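Local coordinates for petrobactin biosynthesis protein AsbB (Bacillus anthracis, PDB 3TO3), which catalyses the ATP-dependent condensation of spermidine with citryl-spermidine intermediates in the biosynthesis of the siderophore petrobactin, at residues 423-428 / 436-441; 385-390 / 419-424. One frame throughout, in Å; residues are numbered along the deposited sequence. Where two conformers were deposited one is given.

Contact 1: 423-428 / 436-441; sequences IPVIHL and LESHGQ. With ATP (adenosine-5'-triphosphate), chain E.
Leu436 opens the loop against the helix: in the conformer of Leu428 given here, one of two deposited, its methyl CD1 meets CD1 of Leu428, one branch of each leucine touching the other at a slant. Leu464 also packs on Leu436. The backbone joins in through a water, which accepts from Leu436 N at 3.1 Å and donates to Val425 O at 3.1 Å, so the two main chains are bridged. At Ser438 the touching atom is CB, 4.0 Å from CG1 of Val425, while OG turns back to Leu436 O in a weak hydrogen bond within the loop. Ser438 O is taken by Asn516 of helix 502-528, which ties the loop to a second helix. Beyond it the loop draws away from helix 410-432 and reaches the nucleotide: Gly440 N comes within 3.6 Å of ATP N1, and Gln441 CB lies 3.6 Å from ATP N3. Gln441 also belongs to the magnesium site with Asn442 and Asp459. Helix 410-432, short strand 434-435 and the loop thus form a buried connection that delivers a nucleotide- and metal-binding segment to the ATP pocket of this IucA/IucC-family synthetase.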
loop_
_atom_site.group_PDB
_atom_site.type_symbol
_atom_site.label_atom_id
_atom_site.label_comp_id
_atom_site.label_asym_id
_atom_site.label_seq_id
_atom_site.Cartn_x
_atom_site.Cartn_y
_atom_site.Cartn_z
ATOM N N ILE B 423 -24.414 34.779 1.137
ATOM C CA ILE B 423 -25.129 35.387 2.249
ATOM C C ILE B 423 -25.814 34.375 3.196
ATOM O O ILE B 423 -25.731 34.530 4.408
ATOM C CB ILE B 423 -26.096 36.472 1.748
ATOM C CG1 ILE B 423 -25.303 37.554 1.007
ATOM C CG2 ILE B 423 -26.945 37.071 2.904
ATOM C CD1 ILE B 423 -24.220 38.195 1.838
ATOM N N PRO B 424 -26.484 33.340 2.648
ATOM C CA PRO B 424 -27.212 32.437 3.548
ATOM C C PRO B 424 -26.271 31.614 4.409
ATOM O O PRO B 424 -26.622 31.298 5.531
ATOM C CB PRO B 424 -27.999 31.528 2.600
ATOM C CG PRO B 424 -28.040 32.281 1.301
ATOM C CD PRO B 424 -26.723 33.001 1.236
ATOM N N VAL B 425 -25.101 31.263 3.894
ATOM C CA VAL B 425 -24.128 30.590 4.724
ATOM C C VAL B 425 -23.725 31.487 5.889
ATOM O O VAL B 425 -23.666 31.029 7.028
ATOM C CB VAL B 425 -22.855 30.199 3.936
ATOM C CG1 VAL B 425 -21.876 29.529 4.863
ATOM C CG2 VAL B 425 -23.190 29.282 2.748
ATOM N N ILE B 426 -23.457 32.764 5.612
ATOM C CA ILE B 426 -23.023 33.702 6.656
ATOM C C ILE B 426 -24.180 33.966 7.620
ATOM O O ILE B 426 -23.994 34.057 8.844
ATOM C CB ILE B 426 -22.486 35.033 6.039
ATOM C CG1 ILE B 426 -21.239 34.741 5.211
ATOM C CG2 ILE B 426 -22.145 36.047 7.106
ATOM C CD1 ILE B 426 -20.688 35.940 4.449
ATOM N N HIS B 427 -25.385 34.075 7.056
ATOM C CA HIS B 427 -26.574 34.196 7.875
ATOM C C HIS B 427 -26.715 33.061 8.901
ATOM O O HIS B 427 -27.018 33.316 10.060
ATOM C CB HIS B 427 -27.819 34.270 7.012
ATOM C CG HIS B 427 -29.055 34.561 7.788
ATOM N ND1 HIS B 427 -29.465 35.846 8.076
ATOM C CD2 HIS B 427 -29.972 33.735 8.348
ATOM C CE1 HIS B 427 -30.587 35.801 8.784
ATOM N NE2 HIS B 427 -30.918 34.533 8.954
ATOM N N LEU B 428 -26.518 31.815 8.455
ATOM C CA LEU B 428 -26.521 30.638 9.320
ATOM C C LEU B 428 -25.534 30.798 10.470
ATOM O O LEU B 428 -25.839 30.466 11.616
ATOM C CB LEU B 428 -26.132 29.393 8.515
ATOM C CG LEU B 428 -27.276 28.671 7.821
ATOM C CD1 LEU B 428 -26.782 27.528 6.963
ATOM C CD2 LEU B 428 -28.257 28.163 8.885
ATOM N N LEU B 436 -21.414 25.546 8.646
ATOM C CA LEU B 436 -21.312 24.405 7.765
ATOM C C LEU B 436 -19.965 24.547 7.120
ATOM O O LEU B 436 -19.482 25.670 6.947
ATOM C CB LEU B 436 -22.418 24.456 6.715
ATOM C CG LEU B 436 -23.799 24.488 7.391
ATOM C CD1 LEU B 436 -24.909 24.646 6.385
ATOM C CD2 LEU B 436 -23.984 23.226 8.219
ATOM N N GLU B 437 -19.360 23.425 6.748
ATOM C CA GLU B 437 -18.095 23.503 6.066
ATOM C C GLU B 437 -18.476 23.929 4.648
ATOM O O GLU B 437 -19.168 23.251 3.902
ATOM C CB GLU B 437 -17.450 22.135 6.043
ATOM C CG GLU B 437 -15.944 22.139 5.962
ATOM C CD GLU B 437 -15.387 20.738 5.687
ATOM O OE1 GLU B 437 -14.155 20.617 5.511
ATOM O OE2 GLU B 437 -16.183 19.764 5.638
ATOM N N SER B 438 -17.992 25.107 4.335
ATOM C CA SER B 438 -18.347 25.948 3.204
ATOM C C SER B 438 -17.410 25.884 1.998
ATOM O O SER B 438 -17.358 26.834 1.220
ATOM C CB SER B 438 -18.739 27.366 3.626
ATOM O OG SER B 438 -18.009 27.789 4.774
ATOM N N HIS B 439 -16.575 24.855 1.918
ATOM C CA HIS B 439 -15.645 24.780 0.796
ATOM C C HIS B 439 -16.437 24.552 -0.505
ATOM O O HIS B 439 -17.669 24.412 -0.493
ATOM C CB HIS B 439 -14.636 23.643 0.981
ATOM C CG HIS B 439 -13.774 23.751 2.211
ATOM N ND1 HIS B 439 -13.778 22.796 3.205
ATOM C CD2 HIS B 439 -12.833 24.659 2.574
ATOM C CE1 HIS B 439 -12.898 23.119 4.139
ATOM N NE2 HIS B 439 -12.304 24.241 3.777
ATOM N N GLY B 440 -15.735 24.508 -1.631
ATOM C CA GLY B 440 -16.392 24.443 -2.925
ATOM C C GLY B 440 -17.199 23.193 -3.233
ATOM O O GLY B 440 -18.200 23.260 -3.957
ATOM N N GLN B 441 -16.777 22.057 -2.687
ATOM C CA GLN B 441 -17.388 20.786 -3.031
ATOM C C GLN B 441 -18.631 20.497 -2.176
ATOM O O GLN B 441 -19.354 19.529 -2.426
ATOM C CB GLN B 441 -16.354 19.657 -2.908
ATOM C CG GLN B 441 -16.479 18.562 -3.984
ATOM C CD GLN B 441 -17.217 17.306 -3.489
ATOM O OE1 GLN B 441 -17.266 17.038 -2.284
ATOM N NE2 GLN B 441 -17.790 16.536 -4.424
HETATM P PB ATP E . -16.776 13.739 0.324
HETATM O O1B ATP E . -16.739 12.281 -0.059
HETATM O O2B ATP E . -16.624 13.873 1.817
HETATM O O3B ATP E . -18.126 14.378 -0.169
HETATM P PA ATP E . -14.139 14.206 -0.143
HETATM O O1A ATP E . -14.012 12.756 0.282
HETATM O O2A ATP E . -13.573 15.173 0.890
HETATM O O3A ATP E . -15.638 14.543 -0.384
HETATM O "O5'" ATP E . -13.356 14.359 -1.496
HETATM C "C5'" ATP E . -13.743 15.288 -2.438
HETATM C "C4'" ATP E . -12.783 15.633 -3.431
HETATM O "O4'" ATP E . -13.141 16.921 -4.038
HETATM C "C3'" ATP E . -11.447 15.824 -2.822
HETATM O "O3'" ATP E . -10.545 14.951 -3.383
HETATM C "C2'" ATP E . -11.090 17.223 -3.119
HETATM O "O2'" ATP E . -9.755 17.344 -3.372
HETATM C "C1'" ATP E . -11.909 17.506 -4.332
HETATM N N9 ATP E . -12.034 18.894 -4.690
HETATM C C8 ATP E . -11.791 19.378 -5.920
HETATM N N7 ATP E . -12.009 20.700 -5.893
HETATM C C5 ATP E . -12.400 21.064 -4.651
HETATM C C6 ATP E . -12.755 22.293 -4.076
HETATM N N6 ATP E . -12.731 23.483 -4.880
HETATM N N1 ATP E . -13.112 22.331 -2.771
HETATM C C2 ATP E . -13.126 21.203 -2.032
HETATM N N3 ATP E . -12.786 20.004 -2.557
HETATM C C4 ATP E . -12.420 19.902 -3.862
HETATM O O HOH W 1 -22.914 28.176 7.999
#

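Contact 2: 385-390 / 419-424; sequences VPFNGL and QKAIIP. With ATP (adenosine-5'-triphosphate), chain E.
Phe387 reaches across to helix 410-432 and overlaps Ala421 and Ile422 with the far end of its ring. CE1 lies 4.0 Å from CB of Ala421, and the neighbouring CZ lies 4.0 Å from CD1 of Ile422, so two adjacent ring carbons rest on two consecutive residues of the helix. Both methyls approach the ring obliquely. The phenylalanine extends because CG is anti to the backbone N (chi1 -165°), which carries the ring toward the helix. Ile422 answers with its longer branch, whose terminal CD1 does the touching; the two side chains run roughly at right angles.

Within the same segment Leu390 CD1 covers one face of the Phe387 ring, 3.5 Å above its plane and shifted toward the rim. The turn itself is tied by backbone hydrogen bonds from Gly389 N to Pro386 O at 2.7 Å and from Leu390 N to Phe387 O at 3.0 Å. Ala421 and Ile422 lie in the wider pi-type turn of the helix at 419-422. Helix 502-528 adds Asn516 against Phe387 and Leu512, Phe513 and Val517 against Ile422.

The next residue, Asn388, looks instead to the nucleotide. Its CB is 3.4 Å from ATP N6 and its ND2 is 3.4 Å from ATP N7, with the amide turned there by chi1 64°, while Gln282 OE1 accepts a hydrogen bond from ND2. Neighbouring residues of one turn therefore serve different surroundings, aromatic carbon against the helix and a polar amide beside adenine. Since the Phe387 contact is purely apolar, it rests on van der Waals packing and the exclusion of water, and directional bonds lie elsewhere in these segments, as in the turn backbone and the Asn388 amide.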
loop_
_atom_site.group_PDB
_atom_site.type_symbol
_atom_site.label_atom_id
_atom_site.label_comp_id
_atom_site.label_asym_id
_atom_site.label_seq_id
_atom_site.Cartn_x
_atom_site.Cartn_y
_atom_site.Cartn_z
ATOM N N VAL B 385 -25.105 23.495 -10.785
ATOM C CA VAL B 385 -23.699 23.303 -11.070
ATOM C C VAL B 385 -22.964 23.196 -9.733
ATOM O O VAL B 385 -23.264 23.927 -8.802
ATOM C CB VAL B 385 -23.144 24.500 -11.956
ATOM C CG1 VAL B 385 -23.458 25.826 -11.326
ATOM C CG2 VAL B 385 -21.662 24.398 -12.137
ATOM N N PRO B 386 -21.981 22.294 -9.641
ATOM C CA PRO B 386 -21.137 22.258 -8.440
ATOM C C PRO B 386 -20.432 23.581 -8.236
ATOM O O PRO B 386 -19.964 24.187 -9.198
ATOM C CB PRO B 386 -20.109 21.168 -8.744
ATOM C CG PRO B 386 -20.329 20.758 -10.169
ATOM C CD PRO B 386 -21.702 21.183 -10.564
ATOM N N PHE B 387 -20.329 24.024 -6.994
ATOM C CA PHE B 387 -19.895 25.385 -6.757
ATOM C C PHE B 387 -18.463 25.651 -7.234
ATOM O O PHE B 387 -18.200 26.697 -7.804
ATOM C CB PHE B 387 -20.125 25.793 -5.311
ATOM C CG PHE B 387 -20.047 27.270 -5.072
ATOM C CD1 PHE B 387 -21.176 28.051 -5.158
ATOM C CD2 PHE B 387 -18.840 27.877 -4.771
ATOM C CE1 PHE B 387 -21.112 29.414 -4.914
ATOM C CE2 PHE B 387 -18.775 29.225 -4.543
ATOM C CZ PHE B 387 -19.918 29.998 -4.605
ATOM N N ASN B 388 -17.551 24.704 -7.053
ATOM C CA ASN B 388 -16.222 24.870 -7.639
ATOM C C ASN B 388 -16.220 24.888 -9.189
ATOM O O ASN B 388 -15.257 25.302 -9.817
ATOM C CB ASN B 388 -15.233 23.832 -7.101
ATOM C CG ASN B 388 -15.604 22.407 -7.489
ATOM O OD1 ASN B 388 -16.776 22.014 -7.446
ATOM N ND2 ASN B 388 -14.599 21.618 -7.853
ATOM N N GLY B 389 -17.298 24.452 -9.809
ATOM C CA GLY B 389 -17.423 24.656 -11.236
ATOM C C GLY B 389 -17.360 26.124 -11.640
ATOM O O GLY B 389 -16.851 26.464 -12.702
ATOM N N LEU B 390 -17.861 27.004 -10.786
ATOM C CA LEU B 390 -17.912 28.423 -11.112
ATOM C C LEU B 390 -16.539 29.040 -11.448
ATOM O O LEU B 390 -16.455 30.020 -12.178
ATOM C CB LEU B 390 -18.602 29.192 -10.003
ATOM C CG LEU B 390 -20.019 28.685 -9.659
ATOM C CD1 LEU B 390 -20.549 29.397 -8.458
ATOM C CD2 LEU B 390 -21.012 28.767 -10.797
ATOM N N GLN B 419 -25.592 37.196 -3.245
ATOM C CA GLN B 419 -26.891 37.344 -2.566
ATOM C C GLN B 419 -27.606 36.028 -2.347
ATOM O O GLN B 419 -28.257 35.858 -1.329
ATOM C CB GLN B 419 -27.835 38.316 -3.277
ATOM C CG GLN B 419 -27.364 39.744 -3.294
ATOM C CD GLN B 419 -28.454 40.715 -3.715
ATOM O OE1 GLN B 419 -29.505 40.316 -4.225
ATOM N NE2 GLN B 419 -28.217 41.999 -3.482
ATOM N N LYS B 420 -27.515 35.125 -3.319
ATOM C CA LYS B 420 -28.163 33.817 -3.243
ATOM C C LYS B 420 -27.327 32.671 -2.703
ATOM O O LYS B 420 -27.863 31.623 -2.378
ATOM C CB LYS B 420 -28.670 33.434 -4.630
ATOM C CG LYS B 420 -30.052 33.957 -4.968
ATOM C CD LYS B 420 -30.140 35.467 -4.995
ATOM C CE LYS B 420 -31.611 35.925 -5.045
ATOM N NZ LYS B 420 -31.769 37.330 -4.549
ATOM N N ALA B 421 -26.024 32.864 -2.569
ATOM C CA ALA B 421 -25.132 31.757 -2.248
ATOM C C ALA B 421 -24.357 32.005 -0.987
ATOM O O ALA B 421 -24.271 31.135 -0.125
ATOM C CB ALA B 421 -24.187 31.428 -3.381
ATOM N N ILE B 422 -23.611 33.094 -0.977
ATOM C CA ILE B 422 -22.709 33.370 0.124
ATOM C C ILE B 422 -23.444 33.908 1.363
ATOM O O ILE B 422 -23.137 33.545 2.504
ATOM C CB ILE B 422 -21.574 34.329 -0.320
ATOM C CG1 ILE B 422 -20.490 33.546 -1.054
ATOM C CG2 ILE B 422 -20.954 35.063 0.884
ATOM C CD1 ILE B 422 -20.799 33.245 -2.493
ATOM N N ILE B 423 -24.414 34.779 1.137
ATOM C CA ILE B 423 -25.129 35.387 2.249
ATOM C C ILE B 423 -25.814 34.375 3.196
ATOM O O ILE B 423 -25.731 34.530 4.408
ATOM C CB ILE B 423 -26.096 36.472 1.748
ATOM C CG1 ILE B 423 -25.303 37.554 1.007
ATOM C CG2 ILE B 423 -26.945 37.071 2.904
ATOM C CD1 ILE B 423 -24.220 38.195 1.838
ATOM N N PRO B 424 -26.484 33.340 2.648
ATOM C CA PRO B 424 -27.212 32.437 3.548
ATOM C C PRO B 424 -26.271 31.614 4.409
ATOM O O PRO B 424 -26.622 31.298 5.531
ATOM C CB PRO B 424 -27.999 31.528 2.600
ATOM C CG PRO B 424 -28.040 32.281 1.301
ATOM C CD PRO B 424 -26.723 33.001 1.236
HETATM P PB ATP E . -16.776 13.739 0.324
HETATM O O1B ATP E . -16.739 12.281 -0.059
HETATM O O2B ATP E . -16.624 13.873 1.817
HETATM O O3B ATP E . -18.126 14.378 -0.169
HETATM P PA ATP E . -14.139 14.206 -0.143
HETATM O O1A ATP E . -14.012 12.756 0.282
HETATM O O2A ATP E . -13.573 15.173 0.890
HETATM O O3A ATP E . -15.638 14.543 -0.384
HETATM O "O5'" ATP E . -13.356 14.359 -1.496
HETATM C "C5'" ATP E . -13.743 15.288 -2.438
HETATM C "C4'" ATP E . -12.783 15.633 -3.431
HETATM O "O4'" ATP E . -13.141 16.921 -4.038
HETATM C "C3'" ATP E . -11.447 15.824 -2.822
HETATM O "O3'" ATP E . -10.545 14.951 -3.383
HETATM C "C2'" ATP E . -11.090 17.223 -3.119
HETATM O "O2'" ATP E . -9.755 17.344 -3.372
HETATM C "C1'" ATP E . -11.909 17.506 -4.332
HETATM N N9 ATP E . -12.034 18.894 -4.690
HETATM C C8 ATP E . -11.791 19.378 -5.920
HETATM N N7 ATP E . -12.009 20.700 -5.893
HETATM C C5 ATP E . -12.400 21.064 -4.651
HETATM C C6 ATP E . -12.755 22.293 -4.076
HETATM N N6 ATP E . -12.731 23.483 -4.880
HETATM N N1 ATP E . -13.112 22.331 -2.771
HETATM C C2 ATP E . -13.126 21.203 -2.032
HETATM N N3 ATP E . -12.786 20.004 -2.557
HETATM C C4 ATP E . -12.420 19.902 -3.862
#

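Overall arrangement
Both contacts are buried and share helix 410-432, with Ile423 and Pro424 common to their helical segments; their centres lie about 9 Å apart. Contact 1 uses the helix residues that follow this shared pair, contact 2 those just before it. Contact 1 joins near neighbours in the chain and mixes aliphatic packing with a water bridge between backbones, whereas contact 2 spans a longer excursion, bringing an IucA/IucC-range segment against a FhuF-like-range helix through carbon alone. The loop 436-441 and the turn 385-390 also meet, Gly440 O lying 3.5 Å from Phe387 CB, and both line the ATP pocket, Asn388 and Gly440 beside the adenine, Gln441 running on to ribose and phosphates.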